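Local coordinates for argininosuccinate lyase (Chelativorans sp., PDB 6RXA), which acts as a C-N lyase of the aspartase/fumarase superfamily (EDDS lyase) and probably also splits argininosuccinate into fumarate and L-arginine, at residues 166-169 / 170-174; 227-230 / 231-235; 307-310 / 311-315; 325-329 / 330-334; 452-455 / 456-460. The protein carries 2 engineered substitutions. One frame throughout, in Å; residues are numbered along the deposited sequence.

Contact 1 of 5, residues 166-169 / 170-174; sequences ITLG and HYLMA
Thr167 OG1 accepts the amide hydrogen of His170 over 3.0 Å from OG1 to N, in a nearly straight bond (165° at the hydrogen). A chi1 of 67° sets this hydroxyl between the threonine's own backbone N and carbonyl carbon, facing the first helical turn. The carbonyl of Thr167 also takes part: its O receives Tyr171 N at 3.1 Å. The His170 ring lies beside Ile166, with CG anti to the backbone N (chi1 176°). Its ND1 thereby lies 3.5 Å from Ile166 CG2, which approaches the ring obliquely, while Ile166 CD1 sits at the ring edge, in plane. ND1 is buried by this isoleucine and has no polar partner in the model; the other ring nitrogen, NE2, is hydrogen-bonded to Gly447 O. The same Ile166 CD1 reaches Tyr171 CB at 3.8 Å. Past CB the tyrosine leaves this contact, its hydroxyl bonded to Glu258 and its ring edge-to-face with Trp262. Within the first turn itself, Leu168 and Leu172 meet at a slant, Leu168 CG lying 4.0 Å from Leu172 CD1; Leu168 also packs on Met154 of strand 153-158 and Leu172 on Val142 of helix 112-147. A threonine N-cap is a classic helix start; here it lies where the second strand of the 153-158/161-167 hairpin runs directly into helix 168-193.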
loop_
_atom_site.group_PDB
_atom_site.type_symbol
_atom_site.label_atom_id
_atom_site.label_comp_id
_atom_site.label_asym_id
_atom_site.label_seq_id
_atom_site.Cartn_x
_atom_site.Cartn_y
_atom_site.Cartn_z
ATOM N N ILE A 166 -33.800 -13.130 4.885
ATOM C CA ILE A 166 -33.204 -13.283 6.208
ATOM C C ILE A 166 -33.972 -12.372 7.161
ATOM O O ILE A 166 -35.108 -11.981 6.882
ATOM C CB ILE A 166 -31.703 -12.941 6.190
ATOM C CG1 ILE A 166 -31.484 -11.494 5.754
ATOM C CG2 ILE A 166 -30.945 -13.893 5.282
ATOM C CD1 ILE A 166 -30.139 -10.918 6.198
ATOM N N THR A 167 -33.349 -12.011 8.281
ATOM C CA THR A 167 -33.873 -10.953 9.134
ATOM C C THR A 167 -32.751 -9.967 9.426
ATOM O O THR A 167 -31.565 -10.287 9.300
ATOM C CB THR A 167 -34.400 -11.488 10.469
ATOM O OG1 THR A 167 -33.288 -11.985 11.227
ATOM C CG2 THR A 167 -35.415 -12.589 10.251
ATOM N N LEU A 168 -33.131 -8.755 9.830
ATOM C CA LEU A 168 -32.125 -7.781 10.244
ATOM C C LEU A 168 -31.289 -8.312 11.406
ATOM O O LEU A 168 -30.075 -8.076 11.461
ATOM C CB LEU A 168 -32.797 -6.448 10.579
ATOM C CG LEU A 168 -31.893 -5.320 11.082
ATOM C CD1 LEU A 168 -30.774 -5.018 10.087
ATOM C CD2 LEU A 168 -32.720 -4.085 11.353
ATOM N N GLY A 169 -31.910 -9.042 12.338
ATOM C CA GLY A 169 -31.143 -9.652 13.412
ATOM C C GLY A 169 -30.068 -10.600 12.915
ATOM O O GLY A 169 -28.943 -10.605 13.413
ATOM N N HIS A 170 -30.421 -11.462 11.961
ATOM C CA HIS A 170 -29.449 -12.385 11.381
ATOM C C HIS A 170 -28.274 -11.643 10.760
ATOM O O HIS A 170 -27.114 -12.021 10.954
ATOM C CB HIS A 170 -30.177 -13.242 10.348
ATOM C CG HIS A 170 -29.294 -14.183 9.602
ATOM N ND1 HIS A 170 -29.054 -14.045 8.253
ATOM C CD2 HIS A 170 -28.603 -15.277 10.002
ATOM C CE1 HIS A 170 -28.244 -15.012 7.857
ATOM N NE2 HIS A 170 -27.958 -15.774 8.899
ATOM N N TYR A 171 -28.555 -10.578 10.000
ATOM C CA TYR A 171 -27.490 -9.788 9.396
ATOM C C TYR A 171 -26.556 -9.215 10.461
ATOM O O TYR A 171 -25.324 -9.308 10.352
ATOM C CB TYR A 171 -28.086 -8.658 8.532
ATOM C CG TYR A 171 -26.998 -7.808 7.918
ATOM C CD1 TYR A 171 -26.456 -6.741 8.609
ATOM C CD2 TYR A 171 -26.478 -8.107 6.671
ATOM C CE1 TYR A 171 -25.437 -5.999 8.087
ATOM C CE2 TYR A 171 -25.445 -7.356 6.130
ATOM C CZ TYR A 171 -24.930 -6.299 6.842
ATOM O OH TYR A 171 -23.896 -5.537 6.337
ATOM N N LEU A 172 -27.127 -8.587 11.493
ATOM C CA LEU A 172 -26.314 -7.980 12.543
ATOM C C LEU A 172 -25.444 -9.009 13.245
ATOM O O LEU A 172 -24.327 -8.691 13.659
ATOM C CB LEU A 172 -27.198 -7.217 13.525
ATOM C CG LEU A 172 -27.807 -5.957 12.910
ATOM C CD1 LEU A 172 -28.946 -5.428 13.778
ATOM C CD2 LEU A 172 -26.743 -4.882 12.722
ATOM N N MET A 173 -25.900 -10.255 13.351
ATOM C CA MET A 173 -25.069 -11.256 14.000
ATOM C C MET A 173 -23.882 -11.674 13.142
ATOM O O MET A 173 -22.910 -12.196 13.688
ATOM C CB MET A 173 -25.904 -12.433 14.484
ATOM C CG MET A 173 -26.857 -12.026 15.612
ATOM S SD MET A 173 -26.123 -11.075 16.959
ATOM C CE MET A 173 -25.068 -12.319 17.687
ATOM N N ALA A 174 -23.905 -11.428 11.825
ATOM C CA ALA A 174 -22.679 -11.590 11.049
ATOM C C ALA A 174 -21.638 -10.589 11.514
ATOM O O ALA A 174 -20.463 -10.931 11.707
ATOM C CB ALA A 174 -22.966 -11.399 9.555
#

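Contact 2 of 5, residues 227-230 / 231-235; sequences NSIE and GVAGW
The short helix 228-233, with an asparagine N-cap at its start, is bonded turn on turn between Asn227-Glu230 and Gly231-Gly234. Asn227 O receives Gly231 N at 2.8 Å. The side chain of the same residue caps the helix: its OD1 takes Glu230 N at 3.1 Å, in plane and on a lone pair, and adds a weak bond from Ile229 N. The amide's other end is used across the interface, where Asn227 ND2 donates to His170 O of the second subunit. Next along, Ile229 O accepts from Ala233 N, 2.7 Å away, and takes a weak second bond from Val232 N. Ala233 CB rests 3.2 Å from that same oxygen and lies 4.1 Å from Ile229 CG2. Val232 hangs its CG2 beside this carbonyl, 3.6 Å from Ile229 O. The last turn is less regular, since Gly234 N reaches Glu230 O at 2.9 Å from above the carbonyl plane, 38° out of it. Glu230 extends from CB with CG opposite the backbone N, then bends at chi2 (67°), which brings OE1 to 3.9 Å from Gly234 CA. Its carboxylate is held at both oxygens: OE1 is hydrogen-bonded to Tyr318 OH, and OE2 forms a salt bridge with Lys181 of the second subunit. Val232 packs on Asn113, a succinate- and fumarate-binding residue, so this N-capped helix probably helps to wall the substrate pocket, and it lies in the subunit interface.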
loop_
_atom_site.group_PDB
_atom_site.type_symbol
_atom_site.label_atom_id
_atom_site.label_comp_id
_atom_site.label_asym_id
_atom_site.label_seq_id
_atom_site.Cartn_x
_atom_site.Cartn_y
_atom_site.Cartn_z
ATOM N N ASN A 227 15.762 -10.390 24.479
ATOM C CA ASN A 227 16.999 -10.051 23.787
ATOM C C ASN A 227 17.105 -8.543 23.576
ATOM O O ASN A 227 16.143 -7.886 23.171
ATOM C CB ASN A 227 17.059 -10.801 22.462
ATOM C CG ASN A 227 18.294 -10.477 21.679
ATOM O OD1 ASN A 227 18.346 -9.450 21.003
ATOM N ND2 ASN A 227 19.299 -11.355 21.749
ATOM N N SER A 228 18.282 -7.996 23.901
ATOM C CA SER A 228 18.462 -6.546 23.908
ATOM C C SER A 228 18.365 -5.935 22.514
ATOM O O SER A 228 17.905 -4.793 22.379
ATOM C CB SER A 228 19.799 -6.178 24.543
ATOM O OG SER A 228 20.876 -6.772 23.840
ATOM N N ILE A 229 18.792 -6.653 21.468
ATOM C CA ILE A 229 18.591 -6.149 20.114
ATOM C C ILE A 229 17.105 -6.122 19.790
ATOM O O ILE A 229 16.579 -5.125 19.283
ATOM C CB ILE A 229 19.384 -6.971 19.079
ATOM C CG1 ILE A 229 20.883 -6.792 19.281
ATOM C CG2 ILE A 229 18.973 -6.579 17.662
ATOM C CD1 ILE A 229 21.675 -7.944 18.692
ATOM N N GLU A 230 16.398 -7.210 20.086
ATOM C CA GLU A 230 14.956 -7.215 19.862
ATOM C C GLU A 230 14.285 -6.095 20.650
ATOM O O GLU A 230 13.307 -5.510 20.173
ATOM C CB GLU A 230 14.384 -8.589 20.222
ATOM C CG GLU A 230 12.884 -8.755 20.007
ATOM C CD GLU A 230 12.447 -8.712 18.553
ATOM O OE1 GLU A 230 13.254 -8.376 17.650
ATOM O OE2 GLU A 230 11.265 -9.023 18.309
ATOM N N GLY A 231 14.821 -5.766 21.824
ATOM C CA GLY A 231 14.237 -4.706 22.630
ATOM C C GLY A 231 14.239 -3.348 21.946
ATOM O O GLY A 231 13.317 -2.554 22.132
ATOM N N VAL A 232 15.284 -3.052 21.164
ATOM C CA VAL A 232 15.352 -1.759 20.476
ATOM C C VAL A 232 15.016 -1.816 18.990
ATOM O O VAL A 232 14.509 -0.834 18.424
ATOM C CB VAL A 232 16.706 -1.038 20.697
ATOM C CG1 VAL A 232 16.926 -0.775 22.192
ATOM C CG2 VAL A 232 17.873 -1.811 20.067
ATOM N N ALA A 233 15.327 -2.939 18.333
ATOM C CA ALA A 233 15.058 -3.114 16.912
ATOM C C ALA A 233 13.647 -3.608 16.635
ATOM O O ALA A 233 13.122 -3.371 15.533
ATOM C CB ALA A 233 16.062 -4.106 16.309
ATOM N N GLY A 234 13.026 -4.263 17.607
ATOM C CA GLY A 234 11.712 -4.852 17.393
ATOM C C GLY A 234 10.643 -3.798 17.157
ATOM O O GLY A 234 10.499 -2.844 17.931
ATOM N N TRP A 235 9.861 -3.993 16.098
ATOM C CA TRP A 235 8.842 -3.042 15.674
ATOM C C TRP A 235 7.633 -3.773 15.108
ATOM O O TRP A 235 6.705 -3.120 14.609
ATOM C CB TRP A 235 9.429 -2.130 14.599
ATOM C CG TRP A 235 8.849 -0.741 14.506
ATOM C CD1 TRP A 235 8.101 -0.231 13.500
ATOM C CD2 TRP A 235 9.053 0.326 15.435
ATOM N NE1 TRP A 235 7.805 1.095 13.748
ATOM C CE2 TRP A 235 8.378 1.457 14.934
ATOM C CE3 TRP A 235 9.725 0.425 16.652
ATOM C CZ2 TRP A 235 8.343 2.669 15.617
ATOM C CZ3 TRP A 235 9.708 1.636 17.323
ATOM C CH2 TRP A 235 9.015 2.740 16.805
#

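Contact 3 of 5, residues 307-310 / 311-315; sequences VGIL and TSLNA
Thr311 reaches back to the carbonyl of Val307, one turn earlier in helix 303-314. Its CB stands 3.3 Å from Val307 O, already in contact before the branches begin. The next atom out, OG1, donates to the same oxygen at 2.9 Å, because chi1 (-68°) puts the hydroxyl beside the backbone N and opposite the carbonyl carbon. This bond comes from above the carbonyl plane, 39° out of it. The backbone amide of Thr311 reaches Val307 O from the opposite face at 2.8 Å, so one oxygen is gripped twice by a single residue. OG1 also comes within 4.0 Å of Val307 CG1, the two side chains meeting at a slant. It shares a hydrogen bond with Thr311 OG1 of the fourth subunit as well, for which one of the two hydroxyls would have to turn its proton to the other. Helix 303-314 thus belongs to the multi-subunit helical core characteristic of aspartase/fumarase tetramers: Val307 packs on its own counterparts in the second and fourth subunits, and Leu310 on Met303 of the second. A second hydroxyl folds back in the same helix. Ser312, with chi1 at 77°, holds OG between its backbone N and carbonyl carbon and donates to Ile309 O at 2.8 Å. Leu313 N bonds the same oxygen at 3.1 Å. With its proton given to Ile309 O, Ser312 OG can accept from Val325 N, tying the helix to the following loop. On the same flank, Ile309 CG2 and Leu313 CD1 graze each other at 4.4 Å, and both side chains pack on Trp235.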
loop_
_atom_site.group_PDB
_atom_site.type_symbol
_atom_site.label_atom_id
_atom_site.label_comp_id
_atom_site.label_asym_id
_atom_site.label_seq_id
_atom_site.Cartn_x
_atom_site.Cartn_y
_atom_site.Cartn_z
ATOM N N VAL A 307 1.049 0.586 5.459
ATOM C CA VAL A 307 2.026 0.525 4.372
ATOM C C VAL A 307 3.312 1.261 4.728
ATOM O O VAL A 307 4.410 0.771 4.460
ATOM C CB VAL A 307 1.390 1.034 3.069
ATOM C CG1 VAL A 307 2.435 1.201 1.978
ATOM C CG2 VAL A 307 0.281 0.080 2.629
ATOM N N GLY A 308 3.214 2.449 5.318
ATOM C CA GLY A 308 4.424 3.175 5.673
ATOM C C GLY A 308 5.284 2.422 6.669
ATOM O O GLY A 308 6.510 2.387 6.543
ATOM N N ILE A 309 4.652 1.835 7.689
ATOM C CA ILE A 309 5.395 1.096 8.700
ATOM C C ILE A 309 6.096 -0.097 8.068
ATOM O O ILE A 309 7.303 -0.293 8.244
ATOM C CB ILE A 309 4.461 0.671 9.848
ATOM C CG1 ILE A 309 3.954 1.876 10.629
ATOM C CG2 ILE A 309 5.203 -0.260 10.788
ATOM C CD1 ILE A 309 2.684 1.597 11.435
ATOM N N LEU A 310 5.352 -0.903 7.303
ATOM C CA LEU A 310 5.954 -2.082 6.680
ATOM C C LEU A 310 7.029 -1.707 5.666
ATOM O O LEU A 310 8.057 -2.391 5.568
ATOM C CB LEU A 310 4.898 -2.958 6.019
ATOM C CG LEU A 310 4.089 -3.829 6.973
ATOM C CD1 LEU A 310 2.860 -4.381 6.249
ATOM C CD2 LEU A 310 4.900 -4.949 7.589
ATOM N N THR A 311 6.813 -0.643 4.890
ATOM C CA THR A 311 7.866 -0.193 3.981
ATOM C C THR A 311 9.141 0.116 4.757
ATOM O O THR A 311 10.244 -0.264 4.353
ATOM C CB THR A 311 7.412 1.035 3.200
ATOM O OG1 THR A 311 6.358 0.657 2.305
ATOM C CG2 THR A 311 8.537 1.614 2.381
ATOM N N SER A 312 9.005 0.833 5.876
ATOM C CA SER A 312 10.185 1.225 6.644
ATOM C C SER A 312 10.924 0.003 7.186
ATOM O O SER A 312 12.161 -0.009 7.219
ATOM C CB SER A 312 9.813 2.228 7.751
ATOM O OG SER A 312 9.205 1.625 8.875
ATOM N N LEU A 313 10.196 -1.044 7.598
ATOM C CA LEU A 313 10.858 -2.235 8.124
ATOM C C LEU A 313 11.537 -3.015 7.010
ATOM O O LEU A 313 12.608 -3.587 7.219
ATOM C CB LEU A 313 9.856 -3.104 8.875
ATOM C CG LEU A 313 9.254 -2.462 10.135
ATOM C CD1 LEU A 313 8.319 -3.432 10.837
ATOM C CD2 LEU A 313 10.361 -1.980 11.061
ATOM N N ASN A 314 10.946 -3.022 5.821
ATOM C CA ASN A 314 11.574 -3.649 4.669
ATOM C C ASN A 314 12.791 -2.894 4.163
ATOM O O ASN A 314 13.496 -3.410 3.291
ATOM C CB ASN A 314 10.542 -3.741 3.542
ATOM C CG ASN A 314 9.688 -4.960 3.656
ATOM O OD1 ASN A 314 10.200 -6.066 3.844
ATOM N ND2 ASN A 314 8.376 -4.792 3.520
ATOM N N ALA A 315 13.073 -1.705 4.674
ATOM C CA ALA A 315 14.102 -0.842 4.115
ATOM C C ALA A 315 15.401 -0.823 4.917
ATOM O O ALA A 315 16.374 -0.195 4.478
ATOM C CB ALA A 315 13.580 0.598 4.010
#

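Contact 4 of 5, residues 325-329 / 330-334; sequences VELEP and RSIDA
Pro329 O and Asp333 N are joined by a backbone hydrogen bond of 2.8 Å. Glu328 O, at the N-cap, is shared by two weak bonds: Ser331 N at 3.0 Å, with a bent approach, and Ile332 N at 3.5 Å. These bonds start helix 329-348, whose first residue is the proline, a familiar choice at this position because a helix's first turn asks for no amide donor there. Apolar contact comes from the residue before the cap. Leu327, with CG opposite the backbone N (chi1 -177°), lays CD2 against Ile332 CD1 at 4.1 Å, the two side chains crossing at about a right angle, while its other methyl, CD1, lies 3.8 Å from Ser331 OG. The charged groups work mainly outward. Arg330 forms a salt bridge through NH1 with Asp29. Asp333 folds back over the first turn, its CG 3.1 Å from Pro329 O with both carboxylate oxygens at 3.4 Å from that carbonyl oxygen. That crowding of acceptors is probably offset by Arg130 of helix 112-147, whose NH1 forms a salt bridge with Asp333 OD1. With an alanine in place of Asp333, Arg130 would probably lose this carboxylate partner, and the tie between the two helices would weaken.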
loop_
_atom_site.group_PDB
_atom_site.type_symbol
_atom_site.label_atom_id
_atom_site.label_comp_id
_atom_site.label_asym_id
_atom_site.label_seq_id
_atom_site.Cartn_x
_atom_site.Cartn_y
_atom_site.Cartn_z
ATOM N N VAL A 325 8.829 4.157 10.533
ATOM C CA VAL A 325 7.570 4.897 10.598
ATOM C C VAL A 325 6.759 4.419 11.795
ATOM O O VAL A 325 6.775 3.231 12.157
ATOM C CB VAL A 325 6.819 4.751 9.260
ATOM C CG1 VAL A 325 5.421 5.346 9.311
ATOM C CG2 VAL A 325 7.630 5.422 8.148
ATOM N N GLU A 326 6.058 5.361 12.418
ATOM C CA GLU A 326 5.327 5.143 13.652
ATOM C C GLU A 326 3.827 5.070 13.383
ATOM O O GLU A 326 3.330 5.520 12.342
ATOM C CB GLU A 326 5.617 6.286 14.632
ATOM C CG GLU A 326 7.065 6.318 15.120
ATOM C CD GLU A 326 7.648 7.726 15.236
ATOM O OE1 GLU A 326 7.367 8.584 14.370
ATOM O OE2 GLU A 326 8.396 7.975 16.197
ATOM N N LEU A 327 3.099 4.507 14.351
ATOM C CA LEU A 327 1.646 4.605 14.387
ATOM C C LEU A 327 1.282 5.809 15.251
ATOM O O LEU A 327 1.614 5.841 16.441
ATOM C CB LEU A 327 1.019 3.345 14.971
ATOM C CG LEU A 327 -0.510 3.312 14.985
ATOM C CD1 LEU A 327 -1.120 3.526 13.598
ATOM C CD2 LEU A 327 -1.002 1.976 15.594
ATOM N N GLU A 328 0.642 6.793 14.654
ATOM C CA GLU A 328 0.498 8.094 15.293
ATOM C C GLU A 328 -0.862 8.282 15.937
ATOM O O GLU A 328 -1.861 7.663 15.549
ATOM C CB GLU A 328 0.734 9.191 14.257
ATOM C CG GLU A 328 2.084 9.017 13.574
ATOM C CD GLU A 328 2.692 10.303 13.092
ATOM O OE1 GLU A 328 3.027 10.387 11.892
ATOM O OE2 GLU A 328 2.839 11.223 13.915
ATOM N N PRO A 329 -0.931 9.156 16.935
ATOM C CA PRO A 329 -2.199 9.368 17.644
ATOM C C PRO A 329 -3.373 9.691 16.736
ATOM O O PRO A 329 -4.482 9.183 16.959
ATOM C CB PRO A 329 -1.865 10.527 18.599
ATOM C CG PRO A 329 -0.403 10.381 18.857
ATOM C CD PRO A 329 0.189 9.900 17.552
ATOM N N ARG A 330 -3.177 10.537 15.725
ATOM C CA ARG A 330 -4.305 10.935 14.891
ATOM C C ARG A 330 -4.930 9.739 14.180
ATOM O O ARG A 330 -6.139 9.733 13.943
ATOM C CB ARG A 330 -3.908 12.018 13.892
ATOM C CG ARG A 330 -2.844 11.656 12.884
ATOM C CD ARG A 330 -2.505 12.881 12.017
ATOM N NE ARG A 330 -2.005 14.004 12.817
ATOM C CZ ARG A 330 -2.734 15.053 13.206
ATOM N NH1 ARG A 330 -4.019 15.164 12.870
ATOM N NH2 ARG A 330 -2.171 16.004 13.936
ATOM N N SER A 331 -4.135 8.724 13.835
ATOM C CA SER A 331 -4.690 7.542 13.188
ATOM C C SER A 331 -5.586 6.769 14.144
ATOM O O SER A 331 -6.693 6.354 13.784
ATOM C CB SER A 331 -3.543 6.673 12.681
ATOM O OG SER A 331 -4.016 5.514 12.052
ATOM N N ILE A 332 -5.127 6.562 15.376
ATOM C CA ILE A 332 -5.958 5.861 16.340
ATOM C C ILE A 332 -7.189 6.687 16.660
ATOM O O ILE A 332 -8.300 6.157 16.779
ATOM C CB ILE A 332 -5.146 5.495 17.594
ATOM C CG1 ILE A 332 -4.006 4.556 17.200
ATOM C CG2 ILE A 332 -6.049 4.844 18.616
ATOM C CD1 ILE A 332 -2.895 4.443 18.257
ATOM N N ASP A 333 -7.017 8.008 16.796
ATOM C CA ASP A 333 -8.158 8.857 17.094
ATOM C C ASP A 333 -9.233 8.741 16.019
ATOM O O ASP A 333 -10.428 8.761 16.330
ATOM C CB ASP A 333 -7.716 10.308 17.214
ATOM C CG ASP A 333 -6.850 10.567 18.421
ATOM O OD1 ASP A 333 -6.812 9.735 19.348
ATOM O OD2 ASP A 333 -6.218 11.637 18.439
ATOM N N ALA A 334 -8.828 8.625 14.747
ATOM C CA ALA A 334 -9.805 8.467 13.671
ATOM C C ALA A 334 -10.576 7.162 13.808
ATOM O O ALA A 334 -11.795 7.124 13.594
ATOM C CB ALA A 334 -9.102 8.498 12.315
#

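Contact 5 of 5, residues 452-455 / 456-460; sequences MSVK and ASIDD
Regular alpha-helical bonds link 452-455 to 456-460: Ala456 N, Ser457 N, Ile458 N and Asp459 N donate in turn to the carbonyl four residues earlier, the last from Asp459 N to Lys455 O at 2.8 Å. This is the beginning of the long helix 451-500, and the side chains are set out on an outer polar flank and an inner apolar one. On the outer flank Lys455 and Asp459 form an i to i+4 salt bridge, with NZ 2.7 Å from OD1 on that oxygen's syn side. The lysine gets there by bending twice, at chi2 (53°) and at chi4 (56°), so that CE passes 3.5 Å from OD1 before NZ closes on it; Asp459 OD2 stays further off, 3.4 Å from NZ. Exchanging Lys455 for an alanine would probably leave the Asp459 carboxylate without this cationic mate and freer to turn. Inward, Val454 and Ile458 lean across each other, CG1 of the valine 4.1 Å from CD1 of the isoleucine. Both pack on Met173 of helix 168-193, and Ile458 also on Val143 and Ala146 of helix 112-147. Ser453 OG is bonded to Gly445 O in the preceding loop. Close by, one water spans the turn, donating to Ser453 O at 2.9 Å and hydrogen-bonded to Ser457 OG at 3.0 Å.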
loop_
_atom_site.group_PDB
_atom_site.type_symbol
_atom_site.label_atom_id
_atom_site.label_comp_id
_atom_site.label_asym_id
_atom_site.label_seq_id
_atom_site.Cartn_x
_atom_site.Cartn_y
_atom_site.Cartn_z
ATOM N N MET A 452 -35.205 -18.756 16.179
ATOM C CA MET A 452 -34.626 -19.595 17.223
ATOM C C MET A 452 -33.121 -19.740 17.038
ATOM O O MET A 452 -32.374 -19.794 18.027
ATOM C CB MET A 452 -35.310 -20.965 17.235
ATOM C CG MET A 452 -36.696 -20.973 17.892
ATOM S SD MET A 452 -36.701 -20.466 19.632
ATOM C CE MET A 452 -36.920 -18.687 19.504
ATOM N N SER A 453 -32.663 -19.775 15.785
ATOM C CA SER A 453 -31.240 -19.903 15.508
ATOM C C SER A 453 -30.513 -18.601 15.808
ATOM O O SER A 453 -29.433 -18.600 16.406
ATOM C CB SER A 453 -31.008 -20.282 14.046
ATOM O OG SER A 453 -31.669 -21.487 13.721
ATOM N N VAL A 454 -31.074 -17.473 15.370
ATOM C CA VAL A 454 -30.428 -16.195 15.658
ATOM C C VAL A 454 -30.394 -15.953 17.163
ATOM O O VAL A 454 -29.392 -15.469 17.698
ATOM C CB VAL A 454 -31.109 -15.044 14.900
ATOM C CG1 VAL A 454 -30.449 -13.713 15.245
ATOM C CG2 VAL A 454 -31.046 -15.292 13.405
ATOM N N LYS A 455 -31.468 -16.310 17.875
ATOM C CA LYS A 455 -31.471 -16.113 19.325
ATOM C C LYS A 455 -30.383 -16.946 19.990
ATOM O O LYS A 455 -29.731 -16.492 20.940
ATOM C CB LYS A 455 -32.853 -16.432 19.899
ATOM C CG LYS A 455 -32.995 -16.223 21.410
ATOM C CD LYS A 455 -32.563 -14.826 21.847
ATOM C CE LYS A 455 -33.062 -14.490 23.254
ATOM N NZ LYS A 455 -32.643 -15.482 24.276
ATOM N N ALA A 456 -30.154 -18.164 19.501
ATOM C CA ALA A 456 -29.054 -18.961 20.029
ATOM C C ALA A 456 -27.730 -18.230 19.869
ATOM O O ALA A 456 -26.906 -18.208 20.795
ATOM C CB ALA A 456 -28.993 -20.320 19.331
ATOM N N SER A 457 -27.511 -17.621 18.697
ATOM C CA SER A 457 -26.284 -16.872 18.464
ATOM C C SER A 457 -26.211 -15.652 19.365
ATOM O O SER A 457 -25.126 -15.291 19.841
ATOM C CB SER A 457 -26.198 -16.441 16.999
ATOM O OG SER A 457 -25.844 -17.539 16.176
ATOM N N ILE A 458 -27.345 -14.992 19.598
ATOM C CA ILE A 458 -27.358 -13.844 20.501
ATOM C C ILE A 458 -26.985 -14.278 21.911
ATOM O O ILE A 458 -26.162 -13.634 22.570
ATOM C CB ILE A 458 -28.718 -13.122 20.456
ATOM C CG1 ILE A 458 -28.880 -12.394 19.114
ATOM C CG2 ILE A 458 -28.845 -12.154 21.640
ATOM C CD1 ILE A 458 -30.274 -11.836 18.898
ATOM N N ASP A 459 -27.577 -15.380 22.391
ATOM C CA ASP A 459 -27.246 -15.872 23.725
ATOM C C ASP A 459 -25.751 -16.143 23.841
ATOM O O ASP A 459 -25.112 -15.775 24.839
ATOM C CB ASP A 459 -28.028 -17.155 24.019
ATOM C CG ASP A 459 -29.518 -16.924 24.211
ATOM O OD1 ASP A 459 -29.952 -15.767 24.365
ATOM O OD2 ASP A 459 -30.266 -17.927 24.220
ATOM N N ASP A 460 -25.168 -16.767 22.818
ATOM C CA ASP A 460 -23.737 -17.037 22.834
ATOM C C ASP A 460 -22.932 -15.740 22.835
ATOM O O ASP A 460 -21.925 -15.626 23.547
ATOM C CB ASP A 460 -23.353 -17.898 21.631
ATOM C CG ASP A 460 -23.752 -19.354 21.811
ATOM O OD1 ASP A 460 -24.157 -19.717 22.938
ATOM O OD2 ASP A 460 -23.663 -20.126 20.829
HETATM O O HOH W 1 -27.149 -20.068 15.295
#

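The five contacts follow in series along the chain and fall into two groups. Contacts 1 and 5 lie on one side of the chain's centre, their own centres about 11 Å apart, where helix 168-193 packs on the start of helix 451-500 through His170 on Val454. Contacts 2 and 3, centres about 17 Å apart, lie on the opposite side; Trp235, which closes contact 2, lies against helix 303-314, and its NE1 probably bonds Val325 O of contact 4. Contacts 3 and 4, centres about 15 Å apart, are on consecutive helices 303-314 and 329-348. Although the centres of contacts 1 and 2 are about 45 Å apart within one chain, contact 1 meets contact 2 of the second subunit, so the tetramer brings them together.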